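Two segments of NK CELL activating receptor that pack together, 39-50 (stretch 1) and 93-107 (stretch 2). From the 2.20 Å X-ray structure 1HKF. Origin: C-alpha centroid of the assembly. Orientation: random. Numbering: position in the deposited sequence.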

# COMPACT_ATOMS: atom_id res chain seq x y z
N SER A 39 -10.91 -9.37 26.08
CA SER A 39 -11.11 -7.97 26.44
C SER A 39 -9.78 -7.28 26.64
O SER A 39 -9.77 -6.09 26.95
CB SER A 39 -11.87 -7.88 27.76
OG SER A 39 -10.98 -8.14 28.86
N LEU A 40 -8.66 -8.01 26.52
CA LEU A 40 -7.34 -7.41 26.75
C LEU A 40 -6.75 -6.75 25.45
O LEU A 40 -6.83 -7.35 24.35
CB LEU A 40 -6.41 -8.47 27.32
CG LEU A 40 -6.47 -8.60 28.84
CD1 LEU A 40 -5.39 -9.53 29.37
CD2 LEU A 40 -6.24 -7.23 29.43
N TYR A 41 -6.16 -5.56 25.58
CA TYR A 41 -5.61 -4.90 24.40
C TYR A 41 -4.11 -4.87 24.30
O TYR A 41 -3.42 -4.35 25.16
CB TYR A 41 -6.11 -3.45 24.24
CG TYR A 41 -5.63 -2.81 22.90
CD1 TYR A 41 -4.59 -1.88 22.87
CD2 TYR A 41 -6.21 -3.17 21.69
CE1 TYR A 41 -4.14 -1.33 21.67
CE2 TYR A 41 -5.78 -2.63 20.48
CZ TYR A 41 -4.74 -1.71 20.48
OH TYR A 41 -4.34 -1.18 19.32
N GLU A 42 -3.61 -5.39 23.19
CA GLU A 42 -2.19 -5.42 22.91
C GLU A 42 -1.74 -4.24 22.04
O GLU A 42 -2.24 -4.06 20.90
CB GLU A 42 -1.84 -6.73 22.21
CG GLU A 42 -2.07 -8.04 23.05
CD GLU A 42 -1.59 -9.30 22.29
OE1 GLU A 42 -2.28 -9.77 21.33
OE2 GLU A 42 -0.50 -9.80 22.64
N LYS A 43 -0.82 -3.43 22.54
CA LYS A 43 -0.34 -2.35 21.70
C LYS A 43 0.33 -2.91 20.42
O LYS A 43 0.94 -3.99 20.44
CB LYS A 43 0.64 -1.50 22.48
CG LYS A 43 -0.09 -0.85 23.61
CD LYS A 43 0.79 0.06 24.40
CE LYS A 43 -0.08 0.77 25.44
NZ LYS A 43 0.74 1.88 26.02
N LYS A 44 0.20 -2.19 19.31
CA LYS A 44 0.76 -2.65 18.03
C LYS A 44 1.84 -1.66 17.68
O LYS A 44 1.67 -0.45 17.92
CB LYS A 44 -0.35 -2.65 16.98
CG LYS A 44 -1.66 -3.40 17.42
CD LYS A 44 -1.36 -4.88 17.71
CE LYS A 44 -2.62 -5.72 17.85
NZ LYS A 44 -3.58 -5.08 18.84
N GLY A 45 2.97 -2.12 17.14
CA GLY A 45 4.04 -1.17 16.83
C GLY A 45 4.71 -1.54 15.52
O GLY A 45 4.61 -2.69 15.06
N TRP A 46 5.37 -0.57 14.93
CA TRP A 46 6.12 -0.73 13.67
C TRP A 46 7.48 -0.10 13.98
O TRP A 46 7.55 1.03 14.46
CB TRP A 46 5.45 0.03 12.53
CG TRP A 46 6.17 -0.03 11.14
CD1 TRP A 46 6.70 1.04 10.44
CD2 TRP A 46 6.28 -1.17 10.26
NE1 TRP A 46 7.11 0.64 9.19
CE2 TRP A 46 6.87 -0.71 9.05
CE3 TRP A 46 5.93 -2.54 10.38
CZ2 TRP A 46 7.12 -1.56 7.95
CZ3 TRP A 46 6.18 -3.39 9.30
CH2 TRP A 46 6.78 -2.88 8.08
N CYS A 47 8.57 -0.83 13.73
CA CYS A 47 9.86 -0.24 14.03
C CYS A 47 10.87 -0.67 12.99
O CYS A 47 10.70 -1.67 12.32
CB CYS A 47 10.32 -0.64 15.44
SG CYS A 47 10.42 -2.44 15.54
N LYS A 48 11.94 0.09 12.88
CA LYS A 48 12.98 -0.19 11.91
C LYS A 48 14.24 -0.73 12.58
O LYS A 48 14.73 -0.11 13.51
CB LYS A 48 13.33 1.09 11.14
CG LYS A 48 14.22 0.78 9.98
CD LYS A 48 14.44 1.95 9.06
CE LYS A 48 15.14 1.44 7.81
NZ LYS A 48 15.99 2.48 7.17
N GLU A 49 14.79 -1.83 12.08
CA GLU A 49 16.00 -2.37 12.70
C GLU A 49 17.17 -1.44 12.55
O GLU A 49 17.48 -1.03 11.43
CB GLU A 49 16.45 -3.69 12.05
CG GLU A 49 15.79 -4.91 12.57
CD GLU A 49 16.18 -6.17 11.83
OE1 GLU A 49 15.48 -7.18 11.92
OE2 GLU A 49 17.29 -6.13 11.10
N ALA A 50 17.84 -1.14 13.67
CA ALA A 50 19.04 -0.31 13.64
C ALA A 50 20.26 -1.25 13.85
O ALA A 50 21.37 -0.97 13.38
CB ALA A 50 18.99 0.76 14.73
N GLU A 93 14.29 6.65 -0.61
CA GLU A 93 15.32 5.62 -0.72
C GLU A 93 15.84 5.19 0.66
O GLU A 93 16.06 3.99 0.89
CB GLU A 93 16.46 6.17 -1.57
CG GLU A 93 17.63 5.20 -1.85
CD GLU A 93 18.86 5.91 -2.47
OE1 GLU A 93 19.89 6.12 -1.75
OE2 GLU A 93 18.77 6.26 -3.67
N GLU A 94 15.99 6.16 1.57
CA GLU A 94 16.49 5.98 2.91
C GLU A 94 15.57 5.19 3.81
O GLU A 94 15.97 4.83 4.92
CB GLU A 94 16.73 7.31 3.59
CG GLU A 94 17.91 8.09 3.07
CD GLU A 94 17.59 8.80 1.75
OE1 GLU A 94 16.39 8.82 1.36
OE2 GLU A 94 18.56 9.33 1.14
N ASP A 95 14.35 4.94 3.36
CA ASP A 95 13.45 4.15 4.16
C ASP A 95 13.77 2.67 3.99
O ASP A 95 13.25 1.82 4.71
CB ASP A 95 11.98 4.38 3.75
CG ASP A 95 11.50 5.78 4.08
OD1 ASP A 95 11.90 6.34 5.15
OD2 ASP A 95 10.69 6.29 3.26
N SER A 96 14.61 2.36 3.02
CA SER A 96 14.96 0.99 2.73
C SER A 96 15.58 0.38 3.96
O SER A 96 16.31 1.04 4.69
CB SER A 96 15.94 0.91 1.54
OG SER A 96 15.23 0.98 0.29
N GLY A 97 15.30 -0.89 4.19
CA GLY A 97 15.86 -1.51 5.38
C GLY A 97 14.94 -2.58 5.97
O GLY A 97 13.93 -2.96 5.34
N HIS A 98 15.31 -3.08 7.15
CA HIS A 98 14.54 -4.14 7.82
C HIS A 98 13.60 -3.50 8.81
O HIS A 98 13.97 -2.56 9.51
CB HIS A 98 15.48 -5.10 8.58
CG HIS A 98 16.11 -6.13 7.69
ND1 HIS A 98 17.44 -6.07 7.32
CD2 HIS A 98 15.59 -7.21 7.05
CE1 HIS A 98 17.70 -7.06 6.48
NE2 HIS A 98 16.60 -7.76 6.30
N TYR A 99 12.39 -4.02 8.87
CA TYR A 99 11.35 -3.51 9.76
C TYR A 99 10.63 -4.70 10.40
O TYR A 99 10.66 -5.81 9.87
CB TYR A 99 10.27 -2.74 8.95
CG TYR A 99 10.69 -1.39 8.36
CD1 TYR A 99 11.48 -1.32 7.21
CD2 TYR A 99 10.34 -0.21 8.98
CE1 TYR A 99 11.91 -0.10 6.70
CE2 TYR A 99 10.76 1.05 8.48
CZ TYR A 99 11.55 1.09 7.34
OH TYR A 99 11.99 2.34 6.87
N TRP A 100 9.92 -4.43 11.48
CA TRP A 100 9.11 -5.46 12.14
C TRP A 100 7.81 -4.82 12.57
O TRP A 100 7.79 -3.69 13.04
CB TRP A 100 9.71 -5.94 13.47
CG TRP A 100 11.01 -6.65 13.42
CD1 TRP A 100 12.24 -6.09 13.30
CD2 TRP A 100 11.20 -8.05 13.58
NE1 TRP A 100 13.20 -7.06 13.38
CE2 TRP A 100 12.58 -8.27 13.55
CE3 TRP A 100 10.34 -9.14 13.75
CZ2 TRP A 100 13.14 -9.56 13.68
CZ3 TRP A 100 10.88 -10.42 13.89
CH2 TRP A 100 12.27 -10.62 13.85
N CYS A 101 6.72 -5.54 12.39
CA CYS A 101 5.48 -5.08 12.96
C CYS A 101 5.48 -5.97 14.26
O CYS A 101 5.76 -7.17 14.21
CB CYS A 101 4.30 -5.34 12.04
SG CYS A 101 3.99 -7.08 11.83
N ARG A 102 5.28 -5.35 15.43
CA ARG A 102 5.28 -6.06 16.70
C ARG A 102 3.98 -5.87 17.48
O ARG A 102 3.30 -4.86 17.34
CB ARG A 102 6.46 -5.64 17.53
CG ARG A 102 7.75 -6.21 17.04
CD ARG A 102 8.94 -5.65 17.78
NE ARG A 102 10.13 -6.39 17.40
CZ ARG A 102 11.36 -6.06 17.76
NH1 ARG A 102 11.57 -4.98 18.51
NH2 ARG A 102 12.39 -6.81 17.37
N ILE A 103 3.63 -6.86 18.28
CA ILE A 103 2.40 -6.88 19.09
C ILE A 103 2.90 -7.19 20.52
O ILE A 103 3.56 -8.20 20.73
CB ILE A 103 1.47 -7.99 18.59
CG1 ILE A 103 1.25 -7.82 17.10
CG2 ILE A 103 0.20 -7.97 19.35
CD1 ILE A 103 0.30 -8.82 16.49
N TYR A 104 2.59 -6.27 21.43
CA TYR A 104 3.04 -6.26 22.84
C TYR A 104 1.96 -6.64 23.86
O TYR A 104 0.82 -6.15 23.80
CB TYR A 104 3.56 -4.87 23.19
CG TYR A 104 4.62 -4.37 22.25
CD1 TYR A 104 5.96 -4.70 22.45
CD2 TYR A 104 4.28 -3.57 21.14
CE1 TYR A 104 6.94 -4.27 21.57
CE2 TYR A 104 5.26 -3.13 20.23
CZ TYR A 104 6.59 -3.49 20.46
OH TYR A 104 7.56 -3.09 19.57
N ARG A 105 2.32 -7.50 24.81
CA ARG A 105 1.39 -7.97 25.86
C ARG A 105 1.18 -6.90 26.96
O ARG A 105 2.11 -6.15 27.29
CB ARG A 105 1.89 -9.34 26.44
CG ARG A 105 1.94 -10.51 25.44
CD ARG A 105 2.00 -11.86 26.15
NE ARG A 105 2.33 -12.98 25.26
CZ ARG A 105 3.57 -13.30 24.88
NH1 ARG A 105 4.61 -12.59 25.32
NH2 ARG A 105 3.77 -14.32 24.07
N PRO A 106 -0.04 -6.87 27.51
CA PRO A 106 -0.32 -5.85 28.55
C PRO A 106 0.57 -5.98 29.73
O PRO A 106 1.33 -5.10 30.14
CB PRO A 106 -1.79 -6.08 28.87
CG PRO A 106 -2.37 -6.63 27.60
CD PRO A 106 -1.32 -7.56 27.05
N SER A 107 0.41 -7.19 30.24
CA SER A 107 1.07 -7.73 31.37
C SER A 107 2.52 -7.35 31.49
O SER A 107 2.96 -6.92 32.56
CB SER A 107 0.88 -9.25 31.39
OG SER A 107 2.00 -9.92 30.86
O HOH W 1 0.43 -3.89 25.32
O HOH W 2 16.99 -1.57 8.49

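The strand through Lys44 to Lys48 runs antiparallel to strand 97-104, and the two are joined mainly by their backbones. Gly45 and Arg102 exchange two short hydrogen bonds, Gly45 N to Arg102 O and Arg102 N to Gly45 O, both 2.8 Å; Cys47 and Trp100 repeat the pattern, with Cys47 N to Trp100 O and Trp100 N to Cys47 O at 3.0 Å. Glu49 N to His98 O (2.8 Å) and Tyr104 N to Lys43 O (3.0 Å) extend the ladder. Near its two ends, a water accepts from Lys43 N and donates to Tyr104 O, and another accepts from His98 N and donates to Glu49 O.

Side chains add polar ties. Trp100 NE1 donates to Glu49 OE1 at 2.7 Å, meeting the carboxylate at the indole edge, where the N-H lies. The extended Lys48 brings NZ to Ser96 O (2.9 Å) and, weakly, to Glu94 O (3.3 Å), while its CG lies over the Tyr99 ring.

On the sheet face that carries Trp46, Lys48, Tyr99 and Cys101, Tyr99 CB sits over the Trp46 indole, 3.5 Å from Trp46 CZ2, and Cys101 CB meets the indole edge, 3.6 Å from Trp46 CE3. On the face of Cys47 and Arg102, Cys47 SG lies over the Arg102 guanidinium, 4.1 Å from Arg102 NH1. Bare Gly45 leaves room for Tyr104, whose CE2 approaches Gly45 N at 4.0 Å. Beyond the strands, Pro106 CG packs 3.5 Å from Tyr41 O.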